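Local coordinates for protein undecaprenyl Pyrophosphate Synthase (Helicobacter pylori, PDB 2D2R) that makes undecaprenyl pyrophosphate, probably by condensing isopentenyl diphosphate with an allylic pyrophosphate in a magnesium-dependent reaction, at residues A[14-18]-A[230-234]; A[59-63]-A[133-137]; A[87-92]-A[117-122]; A[143-149]-A[200-205]; A[155-161]-A[173-177]. The contacts are given in a common frame with arbitrary orientation. Residues are numbered along the deposited sequence.

Contact 1 of 5, residues A[14-18]-A[230-234]; sequences STLKH and ISDFY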
# COMPACT_ATOMS: atom_id res chain seq x y z
N SER A 14 22.03 1.61 -5.77
CA SER A 14 21.97 1.30 -7.23
C SER A 14 20.50 1.12 -7.61
O SER A 14 19.86 2.03 -8.16
CB SER A 14 22.75 0.01 -7.50
OG SER A 14 24.04 0.04 -6.91
N THR A 15 19.98 -0.07 -7.33
CA THR A 15 18.58 -0.41 -7.57
C THR A 15 17.78 0.26 -6.45
O THR A 15 16.57 0.53 -6.60
CB THR A 15 18.39 -1.92 -7.51
OG1 THR A 15 18.69 -2.47 -8.79
CG2 THR A 15 16.96 -2.29 -7.14
N LEU A 16 18.45 0.54 -5.34
CA LEU A 16 17.80 1.17 -4.22
C LEU A 16 18.01 2.66 -4.26
O LEU A 16 19.10 3.15 -3.98
CB LEU A 16 18.34 0.62 -2.91
CG LEU A 16 17.72 1.25 -1.66
CD1 LEU A 16 16.21 1.06 -1.72
CD2 LEU A 16 18.28 0.63 -0.42
N LYS A 17 16.98 3.40 -4.63
CA LYS A 17 17.09 4.84 -4.70
C LYS A 17 16.26 5.56 -3.64
O LYS A 17 16.71 6.56 -3.07
CB LYS A 17 16.69 5.35 -6.07
CG LYS A 17 17.61 4.90 -7.17
CD LYS A 17 17.18 5.51 -8.47
CE LYS A 17 18.19 5.25 -9.60
NZ LYS A 17 19.48 6.02 -9.44
N HIS A 18 15.06 5.05 -3.36
CA HIS A 18 14.18 5.70 -2.39
C HIS A 18 13.77 4.69 -1.33
O HIS A 18 13.13 3.66 -1.66
CB HIS A 18 12.93 6.21 -3.15
CG HIS A 18 11.96 6.97 -2.29
ND1 HIS A 18 10.85 7.60 -2.82
CD2 HIS A 18 11.94 7.22 -0.96
CE1 HIS A 18 10.18 8.20 -1.84
NE2 HIS A 18 10.83 7.98 -0.70
N ILE A 230 19.09 -3.87 3.82
CA ILE A 230 19.42 -3.53 2.45
C ILE A 230 20.09 -4.73 1.75
O ILE A 230 19.87 -5.00 0.56
CB ILE A 230 20.31 -2.29 2.39
CG1 ILE A 230 19.48 -1.05 2.75
CG2 ILE A 230 21.01 -2.22 1.05
CD1 ILE A 230 20.22 0.30 2.66
N SER A 231 20.87 -5.48 2.51
CA SER A 231 21.52 -6.64 1.92
C SER A 231 20.44 -7.62 1.46
O SER A 231 20.51 -8.20 0.36
CB SER A 231 22.44 -7.30 2.96
OG SER A 231 22.93 -8.54 2.45
N ASP A 232 19.43 -7.83 2.32
CA ASP A 232 18.34 -8.72 1.95
C ASP A 232 17.62 -8.21 0.69
O ASP A 232 17.31 -9.00 -0.22
CB ASP A 232 17.37 -8.86 3.11
CG ASP A 232 17.89 -9.80 4.16
OD1 ASP A 232 18.72 -10.66 3.80
OD2 ASP A 232 17.46 -9.72 5.34
N PHE A 233 17.39 -6.90 0.65
CA PHE A 233 16.75 -6.27 -0.49
C PHE A 233 17.47 -6.73 -1.76
O PHE A 233 16.87 -7.30 -2.65
CB PHE A 233 16.82 -4.75 -0.33
CG PHE A 233 16.37 -3.96 -1.55
CD1 PHE A 233 15.00 -3.81 -1.87
CD2 PHE A 233 17.31 -3.33 -2.38
CE1 PHE A 233 14.60 -3.06 -2.97
CE2 PHE A 233 16.88 -2.58 -3.50
CZ PHE A 233 15.54 -2.45 -3.80
N TYR A 234 18.78 -6.51 -1.83
CA TYR A 234 19.48 -6.91 -3.03
C TYR A 234 19.30 -8.40 -3.35
O TYR A 234 19.20 -8.78 -4.51
CB TYR A 234 20.94 -6.54 -2.87
CG TYR A 234 21.11 -5.04 -2.88
CD1 TYR A 234 21.74 -4.37 -1.83
CD2 TYR A 234 20.62 -4.28 -3.95
CE1 TYR A 234 21.89 -2.97 -1.85
CE2 TYR A 234 20.76 -2.90 -3.99
CZ TYR A 234 21.41 -2.25 -2.93
OH TYR A 234 21.64 -0.88 -2.99
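L16 is the central residue of this contact. Its CA-to-CB bond points toward segment 230-234 of helix 223-236, and it loses more surface here than any other residue. It meets three side chains. CD2 of L16 lies 3.7 Å from CD1 of I230. CB of L16 is 3.6 Å from CE2 of F233 and also 3.6 Å from OH of Y234. CD1 of L16 sits over one face of the F233 ring, so the leucine packs on the ring face.

F233 points at segment 14-18 from the helix. Its CZ also touches CG2 of T15 at 3.6 Å. Y234, one residue on, starts out sideways, but its ring swings in. CB of T15 lies at the ring edge, 4.4 Å from CE2 of Y234. No hydrogen bond joins the two segments, so the contact is held by apolar and van der Waals packing.

The contact brings the N-terminal end of the modelled chain against the C-terminal helix 223-236. L16 and F233 both reach L188 of strand 188-191. F233 also touches E210 of strand 210-213, a predicted magnesium ligand. K17 leads into strand 18-22, which begins at H18.

Contact 2 of 5, residues A[59-63]-A[133-137]; sequences KLECL and KDFTQ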
# COMPACT_ATOMS: atom_id res chain seq x y z
N LYS A 59 24.95 7.06 -0.71
CA LYS A 59 24.42 7.27 -2.06
C LYS A 59 22.95 6.88 -2.19
O LYS A 59 22.55 6.22 -3.14
CB LYS A 59 25.25 6.48 -3.09
CG LYS A 59 25.69 7.28 -4.34
CD LYS A 59 26.34 6.36 -5.40
CE LYS A 59 27.41 7.07 -6.23
NZ LYS A 59 26.96 8.38 -6.82
N LEU A 60 22.14 7.25 -1.20
CA LEU A 60 20.71 6.97 -1.25
C LEU A 60 20.23 8.24 -1.91
O LEU A 60 20.77 9.30 -1.66
CB LEU A 60 20.12 6.88 0.16
CG LEU A 60 18.74 6.23 0.30
CD1 LEU A 60 18.92 4.75 0.69
CD2 LEU A 60 17.93 6.95 1.39
N GLU A 61 19.23 8.18 -2.77
CA GLU A 61 18.82 9.43 -3.34
C GLU A 61 17.66 10.07 -2.55
O GLU A 61 17.48 11.30 -2.59
CB GLU A 61 18.42 9.24 -4.82
CG GLU A 61 19.54 8.81 -5.73
CD GLU A 61 19.04 8.45 -7.15
OE1 GLU A 61 17.88 8.83 -7.51
OE2 GLU A 61 19.81 7.81 -7.90
N CYS A 62 16.89 9.25 -1.81
CA CYS A 62 15.73 9.77 -1.08
C CYS A 62 15.36 8.89 0.12
O CYS A 62 15.38 7.67 0.03
CB CYS A 62 14.52 9.88 -2.03
SG CYS A 62 13.18 10.84 -1.40
N LEU A 63 15.00 9.52 1.23
CA LEU A 63 14.62 8.81 2.43
C LEU A 63 13.38 9.54 2.90
O LEU A 63 13.43 10.76 3.12
CB LEU A 63 15.75 8.92 3.48
CG LEU A 63 15.47 8.27 4.84
CD1 LEU A 63 15.41 6.73 4.63
CD2 LEU A 63 16.58 8.63 5.90
N LYS A 133 21.14 18.43 -4.45
CA LYS A 133 20.42 17.59 -5.40
C LYS A 133 20.73 16.10 -5.34
O LYS A 133 20.01 15.30 -5.92
CB LYS A 133 20.63 18.13 -6.81
CG LYS A 133 22.00 18.74 -7.04
CD LYS A 133 21.97 19.63 -8.28
CE LYS A 133 23.28 20.37 -8.50
NZ LYS A 133 23.67 21.19 -7.31
N ASP A 134 21.77 15.71 -4.61
CA ASP A 134 22.08 14.29 -4.53
C ASP A 134 21.15 13.48 -3.61
O ASP A 134 20.52 12.52 -4.07
CB ASP A 134 23.53 14.10 -4.10
CG ASP A 134 24.51 14.77 -5.07
OD1 ASP A 134 24.38 14.54 -6.30
OD2 ASP A 134 25.40 15.53 -4.59
N PHE A 135 21.05 13.87 -2.34
CA PHE A 135 20.22 13.18 -1.35
C PHE A 135 19.15 14.08 -0.77
O PHE A 135 19.42 15.25 -0.47
CB PHE A 135 21.12 12.66 -0.21
CG PHE A 135 20.38 12.04 0.97
CD1 PHE A 135 19.82 10.76 0.88
CD2 PHE A 135 20.32 12.70 2.20
CE1 PHE A 135 19.22 10.15 2.00
CE2 PHE A 135 19.73 12.12 3.32
CZ PHE A 135 19.18 10.83 3.22
N THR A 136 17.93 13.53 -0.63
CA THR A 136 16.81 14.25 -0.05
C THR A 136 16.21 13.47 1.13
O THR A 136 16.08 12.23 1.09
CB THR A 136 15.66 14.46 -1.04
OG1 THR A 136 16.08 15.23 -2.16
CG2 THR A 136 14.49 15.17 -0.32
N GLN A 137 15.85 14.21 2.18
CA GLN A 137 15.20 13.60 3.33
C GLN A 137 13.83 14.25 3.31
O GLN A 137 13.73 15.47 3.27
CB GLN A 137 15.89 13.91 4.67
CG GLN A 137 15.20 13.21 5.86
CD GLN A 137 15.18 14.03 7.15
OE1 GLN A 137 14.60 15.12 7.21
NE2 GLN A 137 15.82 13.50 8.17
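This is a parallel strand pair in the six-stranded parallel sheet of the protein. Strands 62-66 and 136-140 are neighbours in it, and the pairing begins here, at their N-terminal ends. In the second segment, D134 comes first to the contact. Its O lies 3.6 Å from O of E61, with no bond between them.

F135 follows and brings its ring to the first segment. CE1 of F135 is 3.5 Å from CD2 of L60, and CZ of F135 is 3.9 Å from CB of L63. O of L60 lies at the ring edge, 3.1 Å from CD1 of F135. Helix 37-56 packs on this apolar cluster through C55, which touches both L60 and F135.

T136 makes the two hydrogen bonds of the pair. Its N donates to O of E61 at 3.0 Å, and its O accepts from N of L63 at 2.9 Å. T136 thus bonds to the residues on either side of its bridge partner C62, the usual parallel pattern. The side chains of T136 and C62 share one sheet face. L63 and Q137 share the other, where Q137 packs on helix 37-56 and its OE1 bonds to OH of Y98. The ladder runs on through a backbone hydrogen bond of L63 with V138. Beside it, CA of Q137 makes a CA-H...O contact of 3.4 Å to O of L63.

Contact 3 of 5, residues A[87-92]-A[117-122]; sequences LKKYLK and ELRDTI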
# COMPACT_ATOMS: atom_id res chain seq x y z
N LEU A 87 7.86 20.69 17.10
CA LEU A 87 8.30 20.37 15.75
C LEU A 87 9.24 21.45 15.24
O LEU A 87 10.36 21.18 14.81
CB LEU A 87 7.11 20.27 14.81
CG LEU A 87 7.06 18.99 14.01
CD1 LEU A 87 5.90 19.06 12.98
CD2 LEU A 87 8.39 18.76 13.32
N LYS A 88 8.76 22.69 15.31
CA LYS A 88 9.52 23.84 14.84
C LYS A 88 10.83 23.96 15.58
O LYS A 88 11.85 24.28 14.99
CB LYS A 88 8.69 25.12 15.03
CG LYS A 88 8.88 25.84 16.37
CD LYS A 88 9.87 27.00 16.23
CE LYS A 88 9.40 27.99 15.15
NZ LYS A 88 10.19 29.26 15.15
N LYS A 89 10.81 23.70 16.88
CA LYS A 89 12.03 23.79 17.66
C LYS A 89 12.91 22.78 17.01
O LYS A 89 14.02 23.09 16.56
CB LYS A 89 11.80 23.38 19.12
CG LYS A 89 12.92 23.86 20.06
CD LYS A 89 12.69 23.44 21.50
CE LYS A 89 13.10 21.98 21.71
NZ LYS A 89 14.54 21.74 21.41
N TYR A 90 12.38 21.56 16.92
CA TYR A 90 13.09 20.45 16.33
C TYR A 90 13.74 20.82 15.01
O TYR A 90 14.90 20.52 14.77
CB TYR A 90 12.13 19.28 16.09
CG TYR A 90 12.82 18.15 15.37
CD1 TYR A 90 13.72 17.32 16.04
CD2 TYR A 90 12.66 17.97 13.98
CE1 TYR A 90 14.46 16.34 15.36
CE2 TYR A 90 13.39 16.98 13.30
CZ TYR A 90 14.30 16.18 14.00
OH TYR A 90 15.09 15.27 13.35
N LEU A 91 12.99 21.51 14.15
CA LEU A 91 13.53 21.87 12.85
C LEU A 91 14.53 23.01 12.91
O LEU A 91 15.55 22.98 12.23
CB LEU A 91 12.39 22.16 11.87
CG LEU A 91 11.53 20.95 11.47
CD1 LEU A 91 10.26 21.42 10.77
CD2 LEU A 91 12.32 19.99 10.60
N LYS A 92 14.25 24.03 13.70
CA LYS A 92 15.21 25.12 13.80
C LYS A 92 16.47 24.56 14.45
O LYS A 92 17.57 24.90 14.05
CB LYS A 92 14.61 26.31 14.56
CG LYS A 92 13.64 27.11 13.69
CD LYS A 92 12.72 28.01 14.51
CE LYS A 92 13.48 29.12 15.24
NZ LYS A 92 12.58 30.03 16.02
N GLU A 117 3.60 29.84 12.03
CA GLU A 117 4.99 29.81 12.44
C GLU A 117 5.66 28.51 11.98
O GLU A 117 6.78 28.54 11.45
CB GLU A 117 5.07 29.99 13.96
CG GLU A 117 6.46 29.83 14.56
CD GLU A 117 7.49 30.84 14.05
OE1 GLU A 117 7.21 32.06 14.08
OE2 GLU A 117 8.60 30.41 13.62
N LEU A 118 4.99 27.38 12.17
CA LEU A 118 5.57 26.11 11.77
C LEU A 118 5.65 26.03 10.26
O LEU A 118 6.69 25.69 9.70
CB LEU A 118 4.74 24.95 12.30
CG LEU A 118 5.21 23.57 11.81
CD1 LEU A 118 6.69 23.35 12.18
CD2 LEU A 118 4.32 22.51 12.44
N ARG A 119 4.55 26.37 9.60
CA ARG A 119 4.49 26.34 8.13
C ARG A 119 5.58 27.26 7.59
O ARG A 119 6.19 27.01 6.55
CB ARG A 119 3.10 26.78 7.68
CG ARG A 119 2.77 26.48 6.25
CD ARG A 119 1.26 26.45 6.07
NE ARG A 119 0.62 27.39 6.98
CZ ARG A 119 -0.67 27.37 7.29
NH1 ARG A 119 -1.48 26.45 6.76
NH2 ARG A 119 -1.14 28.24 8.16
N ASP A 120 5.85 28.31 8.35
CA ASP A 120 6.88 29.28 8.00
C ASP A 120 8.28 28.66 8.11
O ASP A 120 9.12 28.80 7.20
CB ASP A 120 6.76 30.51 8.92
CG ASP A 120 7.45 31.73 8.36
OD1 ASP A 120 8.70 31.75 8.35
OD2 ASP A 120 6.74 32.66 7.93
N THR A 121 8.55 27.98 9.21
CA THR A 121 9.86 27.38 9.36
C THR A 121 10.00 26.23 8.38
O THR A 121 11.09 25.99 7.85
CB THR A 121 10.06 26.85 10.75
OG1 THR A 121 9.98 27.96 11.66
CG2 THR A 121 11.40 26.15 10.87
N ILE A 122 8.90 25.52 8.15
CA ILE A 122 8.98 24.42 7.21
C ILE A 122 9.41 24.94 5.83
O ILE A 122 10.48 24.59 5.30
CB ILE A 122 7.63 23.69 7.13
CG1 ILE A 122 7.46 22.83 8.39
CG2 ILE A 122 7.52 22.90 5.83
CD1 ILE A 122 6.05 22.21 8.54
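Two nearly parallel helices pack side by side here. The axes of segments 87-92 and 117-122 approach to 9.6 Å and cross at 22°. Strand 104-108 lies between their helices in the chain, so the parallel course follows from the alternation of strands and helices in this parallel alpha/beta fold.

L87 points toward the partner helix. Its CD1 lies 3.8 Å from CD2 of L118. K88 comes next and has the most surface buried in the contact. Its backbone N and its CB are 3.8 and 3.9 Å from CD1 of L118. Its side chain then runs past T121, with CE of K88 3.5 Å from OG1 of T121. The same OG1 donates to O of E117 within its own helix. At its end K88 forms a salt bridge to E117. The modelled distance of 2.5 Å from NZ of K88 to OE2 of E117 is very short, and the position of NZ is not secure.

L91, one turn after L87 and K88, fills the inner side. Its CD1 is 3.9 Å from CG1 of I122 and 4.3 Å from CD1 of L118. L91 also touches F105 and I122 touches A107, so this side of both helices rests on strand 104-108. K92 lies at the outer margin, where its aliphatic part meets a methyl: CG of K92 is 3.7 Å from CG2 of T121.

Contact 4 of 5, residues A[143-149]-A[200-205]; sequences YGSKNEL and NFLLWQ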
# COMPACT_ATOMS: atom_id res chain seq x y z
N TYR A 143 0.60 13.80 7.82
CA TYR A 143 0.47 13.09 6.54
C TYR A 143 -0.46 11.89 6.52
O TYR A 143 -0.44 11.05 7.43
CB TYR A 143 1.84 12.60 6.08
CG TYR A 143 1.79 11.85 4.76
CD1 TYR A 143 1.88 12.53 3.53
CD2 TYR A 143 1.52 10.48 4.74
CE1 TYR A 143 1.70 11.83 2.29
CE2 TYR A 143 1.33 9.79 3.52
CZ TYR A 143 1.42 10.44 2.31
OH TYR A 143 1.19 9.71 1.13
N GLY A 144 -1.22 11.78 5.42
CA GLY A 144 -2.08 10.62 5.24
C GLY A 144 -2.16 10.44 3.74
O GLY A 144 -2.35 11.41 3.04
N SER A 145 -2.04 9.21 3.25
CA SER A 145 -2.10 8.95 1.81
C SER A 145 -3.43 9.26 1.19
O SER A 145 -3.51 9.89 0.13
CB SER A 145 -1.65 7.49 1.59
OG SER A 145 -1.40 7.25 0.27
N LYS A 146 -4.54 8.83 1.80
CA LYS A 146 -5.81 9.16 1.22
C LYS A 146 -5.99 10.65 1.15
O LYS A 146 -6.53 11.16 0.19
CB LYS A 146 -6.96 8.54 2.00
CG LYS A 146 -7.03 7.08 1.81
CD LYS A 146 -8.29 6.54 2.52
CE LYS A 146 -8.44 5.01 2.23
NZ LYS A 146 -9.72 4.53 2.80
N ASN A 147 -5.56 11.36 2.19
CA ASN A 147 -5.67 12.82 2.16
C ASN A 147 -4.77 13.39 1.08
O ASN A 147 -5.17 14.29 0.37
CB ASN A 147 -5.26 13.42 3.55
CG ASN A 147 -5.16 14.97 3.50
OD1 ASN A 147 -6.16 15.66 3.58
ND2 ASN A 147 -3.99 15.47 3.34
N GLU A 148 -3.54 12.90 0.94
CA GLU A 148 -2.67 13.41 -0.11
C GLU A 148 -3.33 13.25 -1.49
O GLU A 148 -3.31 14.15 -2.32
CB GLU A 148 -1.32 12.71 -0.13
CG GLU A 148 -0.32 13.25 -1.19
CD GLU A 148 0.92 12.35 -1.35
OE1 GLU A 148 0.87 11.13 -0.98
OE2 GLU A 148 1.94 12.86 -1.85
N LEU A 149 -3.93 12.08 -1.74
CA LEU A 149 -4.58 11.86 -3.02
C LEU A 149 -5.79 12.77 -3.20
O LEU A 149 -6.09 13.24 -4.32
CB LEU A 149 -4.98 10.38 -3.16
CG LEU A 149 -3.74 9.52 -3.51
CD1 LEU A 149 -3.96 8.02 -3.11
CD2 LEU A 149 -3.46 9.66 -5.05
N ASN A 200 -1.81 3.83 5.84
CA ASN A 200 -2.12 5.04 5.03
C ASN A 200 -0.88 5.90 4.72
O ASN A 200 -0.93 7.11 4.75
CB ASN A 200 -3.16 5.81 5.84
CG ASN A 200 -3.89 6.85 5.03
OD1 ASN A 200 -4.05 6.73 3.82
ND2 ASN A 200 -4.31 7.92 5.72
N PHE A 201 0.23 5.24 4.46
CA PHE A 201 1.49 5.88 4.15
C PHE A 201 2.00 5.54 2.76
O PHE A 201 2.31 4.37 2.45
CB PHE A 201 2.50 5.45 5.22
CG PHE A 201 3.90 6.03 5.06
CD1 PHE A 201 4.11 7.41 5.07
CD2 PHE A 201 5.01 5.20 4.97
CE1 PHE A 201 5.45 7.95 5.00
CE2 PHE A 201 6.33 5.71 4.90
CZ PHE A 201 6.54 7.10 4.92
N LEU A 202 2.13 6.58 1.94
CA LEU A 202 2.71 6.46 0.60
C LEU A 202 2.12 5.25 -0.15
O LEU A 202 2.86 4.48 -0.75
CB LEU A 202 4.23 6.28 0.71
CG LEU A 202 5.01 7.45 1.37
CD1 LEU A 202 6.55 7.16 1.37
CD2 LEU A 202 4.70 8.68 0.58
N LEU A 203 0.81 5.15 -0.16
CA LEU A 203 0.14 3.99 -0.82
C LEU A 203 0.43 3.99 -2.33
O LEU A 203 0.87 2.99 -2.91
CB LEU A 203 -1.34 4.06 -0.53
CG LEU A 203 -1.72 4.06 0.97
CD1 LEU A 203 -3.25 4.28 1.17
CD2 LEU A 203 -1.38 2.72 1.54
N TRP A 204 0.24 5.13 -2.95
CA TRP A 204 0.48 5.28 -4.37
C TRP A 204 1.93 5.10 -4.72
O TRP A 204 2.24 4.36 -5.64
CB TRP A 204 -0.01 6.66 -4.82
CG TRP A 204 0.24 6.97 -6.28
CD1 TRP A 204 1.46 7.33 -6.88
CD2 TRP A 204 -0.73 7.06 -7.30
NE1 TRP A 204 1.26 7.62 -8.20
CE2 TRP A 204 -0.08 7.47 -8.48
CE3 TRP A 204 -2.12 6.83 -7.34
CZ2 TRP A 204 -0.76 7.67 -9.69
CZ3 TRP A 204 -2.79 7.02 -8.52
CH2 TRP A 204 -2.11 7.44 -9.68
N GLN A 205 2.82 5.74 -3.96
CA GLN A 205 4.24 5.70 -4.27
C GLN A 205 4.94 4.39 -4.00
O GLN A 205 5.99 4.17 -4.51
CB GLN A 205 4.99 6.84 -3.53
CG GLN A 205 4.34 8.22 -3.83
CD GLN A 205 3.17 8.65 -2.91
OE1 GLN A 205 2.45 7.83 -2.34
NE2 GLN A 205 2.95 10.01 -2.81
O HOH W 1 -5.72 10.39 4.81
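Hydrogen bonds fix loop 200-205 to the start of helix 145-158. N200 supplies two acceptors to the first turn. N of S145 donates to O of N200 at 2.8 Å, and N of K146 donates to OD1 of N200 at 3.0 Å. A water continues the series: it accepts from N of N147 at 2.8 Å and from ND2 of N200 at 3.0 Å. In return, OG of S145 accepts from N of L203 at 3.1 Å.

Further along, OE1 of E148 receives NE2 of Q205 at 3.0 Å and OH of Y143 at 2.6 Å. NE2 of Q205 has a second partner in T180. The Y143 hydroxyl also takes a weak bond from N of L202, 3.4 Å away.

Packing surrounds this network. CE2 of Y143 is 4.0 Å from CD1 of F201, and CD2 of L149 is 3.9 Å from CE3 of W204. G144, at the N-cap position, lets the N200 amide come close, with its CA 3.5 Å from ND2 of N200. The site also faces the dimer partner: K146 and W204 each make a cation-pi contact with W204 and K146 of the second subunit.

Helix-start amides need acceptors from outside the helix. N200 meets that need directly for S145 and K146, and a water it holds does so for N147. This is consistent with a fixed end for R197-S199, which probably bind substrate.

Contact 5 of 5, residues A[155-161]-A[173-177]; sequences SLLESPP and EISNR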
# COMPACT_ATOMS: atom_id res chain seq x y z
N SER A 155 -6.44 19.59 -6.52
CA SER A 155 -5.48 20.33 -7.31
C SER A 155 -5.87 20.24 -8.80
O SER A 155 -5.86 21.26 -9.50
CB SER A 155 -4.06 19.77 -7.11
OG SER A 155 -3.13 20.33 -8.04
N LEU A 156 -6.26 19.05 -9.27
CA LEU A 156 -6.60 18.88 -10.69
C LEU A 156 -7.92 19.53 -11.05
O LEU A 156 -8.08 19.99 -12.16
CB LEU A 156 -6.68 17.39 -11.10
CG LEU A 156 -5.32 16.68 -11.17
CD1 LEU A 156 -5.49 15.15 -10.98
CD2 LEU A 156 -4.67 17.00 -12.47
N LEU A 157 -8.86 19.54 -10.11
CA LEU A 157 -10.18 20.13 -10.33
C LEU A 157 -10.06 21.66 -10.33
O LEU A 157 -10.69 22.35 -11.13
CB LEU A 157 -11.17 19.71 -9.23
CG LEU A 157 -12.59 20.32 -9.12
CD1 LEU A 157 -13.20 20.61 -10.46
CD2 LEU A 157 -13.46 19.34 -8.42
N GLU A 158 -9.26 22.17 -9.42
CA GLU A 158 -9.09 23.61 -9.31
C GLU A 158 -8.16 24.20 -10.37
O GLU A 158 -8.35 25.35 -10.78
CB GLU A 158 -8.59 23.96 -7.91
CG GLU A 158 -9.65 23.73 -6.87
CD GLU A 158 -9.17 23.98 -5.45
OE1 GLU A 158 -8.00 24.34 -5.26
OE2 GLU A 158 -9.98 23.82 -4.52
N SER A 159 -7.18 23.42 -10.82
CA SER A 159 -6.26 23.87 -11.88
C SER A 159 -5.97 22.71 -12.83
O SER A 159 -4.93 22.12 -12.79
CB SER A 159 -4.98 24.38 -11.29
OG SER A 159 -5.28 25.28 -10.24
N PRO A 160 -6.89 22.41 -13.73
CA PRO A 160 -6.56 21.29 -14.61
C PRO A 160 -5.45 21.53 -15.57
O PRO A 160 -5.06 22.66 -15.80
CB PRO A 160 -7.88 20.99 -15.31
CG PRO A 160 -8.67 22.26 -15.22
CD PRO A 160 -8.26 22.90 -13.91
N PRO A 161 -4.87 20.44 -16.11
CA PRO A 161 -3.78 20.58 -17.08
C PRO A 161 -4.49 21.23 -18.26
O PRO A 161 -5.66 20.96 -18.48
CB PRO A 161 -3.38 19.14 -17.34
CG PRO A 161 -4.65 18.45 -17.28
CD PRO A 161 -5.27 19.03 -16.00
N GLU A 173 -0.74 12.51 -14.46
CA GLU A 173 -1.19 13.80 -13.92
C GLU A 173 -1.34 13.76 -12.40
O GLU A 173 -1.08 14.74 -11.72
CB GLU A 173 -2.51 14.26 -14.53
CG GLU A 173 -2.49 14.49 -16.08
CD GLU A 173 -1.51 15.57 -16.53
OE1 GLU A 173 -1.33 16.57 -15.77
OE2 GLU A 173 -0.93 15.42 -17.64
N ILE A 174 -1.72 12.61 -11.87
CA ILE A 174 -1.89 12.53 -10.43
C ILE A 174 -0.53 12.51 -9.82
O ILE A 174 -0.24 13.25 -8.89
CB ILE A 174 -2.66 11.27 -10.06
CG1 ILE A 174 -4.10 11.40 -10.53
CG2 ILE A 174 -2.59 11.00 -8.54
CD1 ILE A 174 -4.97 10.06 -10.42
N SER A 175 0.36 11.71 -10.40
CA SER A 175 1.70 11.57 -9.87
C SER A 175 2.38 12.92 -9.70
O SER A 175 3.07 13.21 -8.74
CB SER A 175 2.47 10.71 -10.84
OG SER A 175 3.80 10.60 -10.46
N ASN A 176 2.10 13.79 -10.65
CA ASN A 176 2.77 15.10 -10.64
C ASN A 176 2.09 16.18 -9.82
O ASN A 176 2.59 17.30 -9.73
CB ASN A 176 3.11 15.35 -12.14
CG ASN A 176 4.24 14.38 -12.57
OD1 ASN A 176 4.07 13.27 -13.31
ND2 ASN A 176 5.43 14.65 -12.01
N ARG A 177 0.98 15.82 -9.15
CA ARG A 177 0.30 16.76 -8.26
C ARG A 177 0.39 16.25 -6.80
O ARG A 177 -0.13 16.94 -5.90
CB ARG A 177 -1.19 16.91 -8.56
CG ARG A 177 -1.62 17.40 -9.91
CD ARG A 177 -1.02 18.78 -10.22
NE ARG A 177 -1.37 19.20 -11.59
CZ ARG A 177 -2.38 20.00 -11.90
NH1 ARG A 177 -3.18 20.49 -10.95
NH2 ARG A 177 -2.61 20.28 -13.19
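Both segments leave a helix and turn. Helix 145-158 ends in the first, where N of S159 still bonds to O of S155 at 2.9 Å. S159 itself has left helical angles, and P160 and P161 carry the chain on in an extended form. The second segment ends helix 171-175, with a last turn closed by N of R177 to O of I174 at 2.9 Å. The CA atoms come nearest at S155 with R177 (6.9 Å) and at P161 with E173 (7.9 Å).

R177 fills the gap and has by far the most surface covered. Its guanidinium donates three hydrogen bonds to the first segment. NH1 of R177 reaches OG of S155 at 2.9 Å and O of S159 at 3.0 Å. NH2 of R177 reaches the same O of S159, also at 3.0 Å. These acceptors lie at the edge of the group. CD2 of L156 covers one of its faces, 3.8 Å from CZ of R177.

L156 also puts CD1 4.0 Å from CG1 of I174. Both residues pack on F153 of the second subunit, so this apolar part adjoins the dimer interface. CB of P161 lies 3.6 Å from OE1 of E173.

No acid of the other segment pairs with R177 here. Its charge is met by a hydroxyl and by the carbonyl of S159, just past the helix end, so the arginine ties the two helix ends together.

How the contacts relate
Contact 1 joins the start of the modelled chain to its last helix, so its loop encloses the other four contacts. Contact 2 closes the next loop and joins neighbouring strands 62-66 and 136-140. Contact 3 lies within it and pairs the two helices before and after strand 104-108. Contact 4 follows in series, and its loop from 143-149 to 200-205 encloses contact 5. No loops cross. Contacts 1 and 2 touch through the salt bridge from NZ of K17 to OE2 of E61 (2.4 Å). Contacts 4 and 5 share helix 145-158, meet where W204 and L149 pack on I174, and both touch the second subunit. Contact 3 lies across the chain's centre from contact 1.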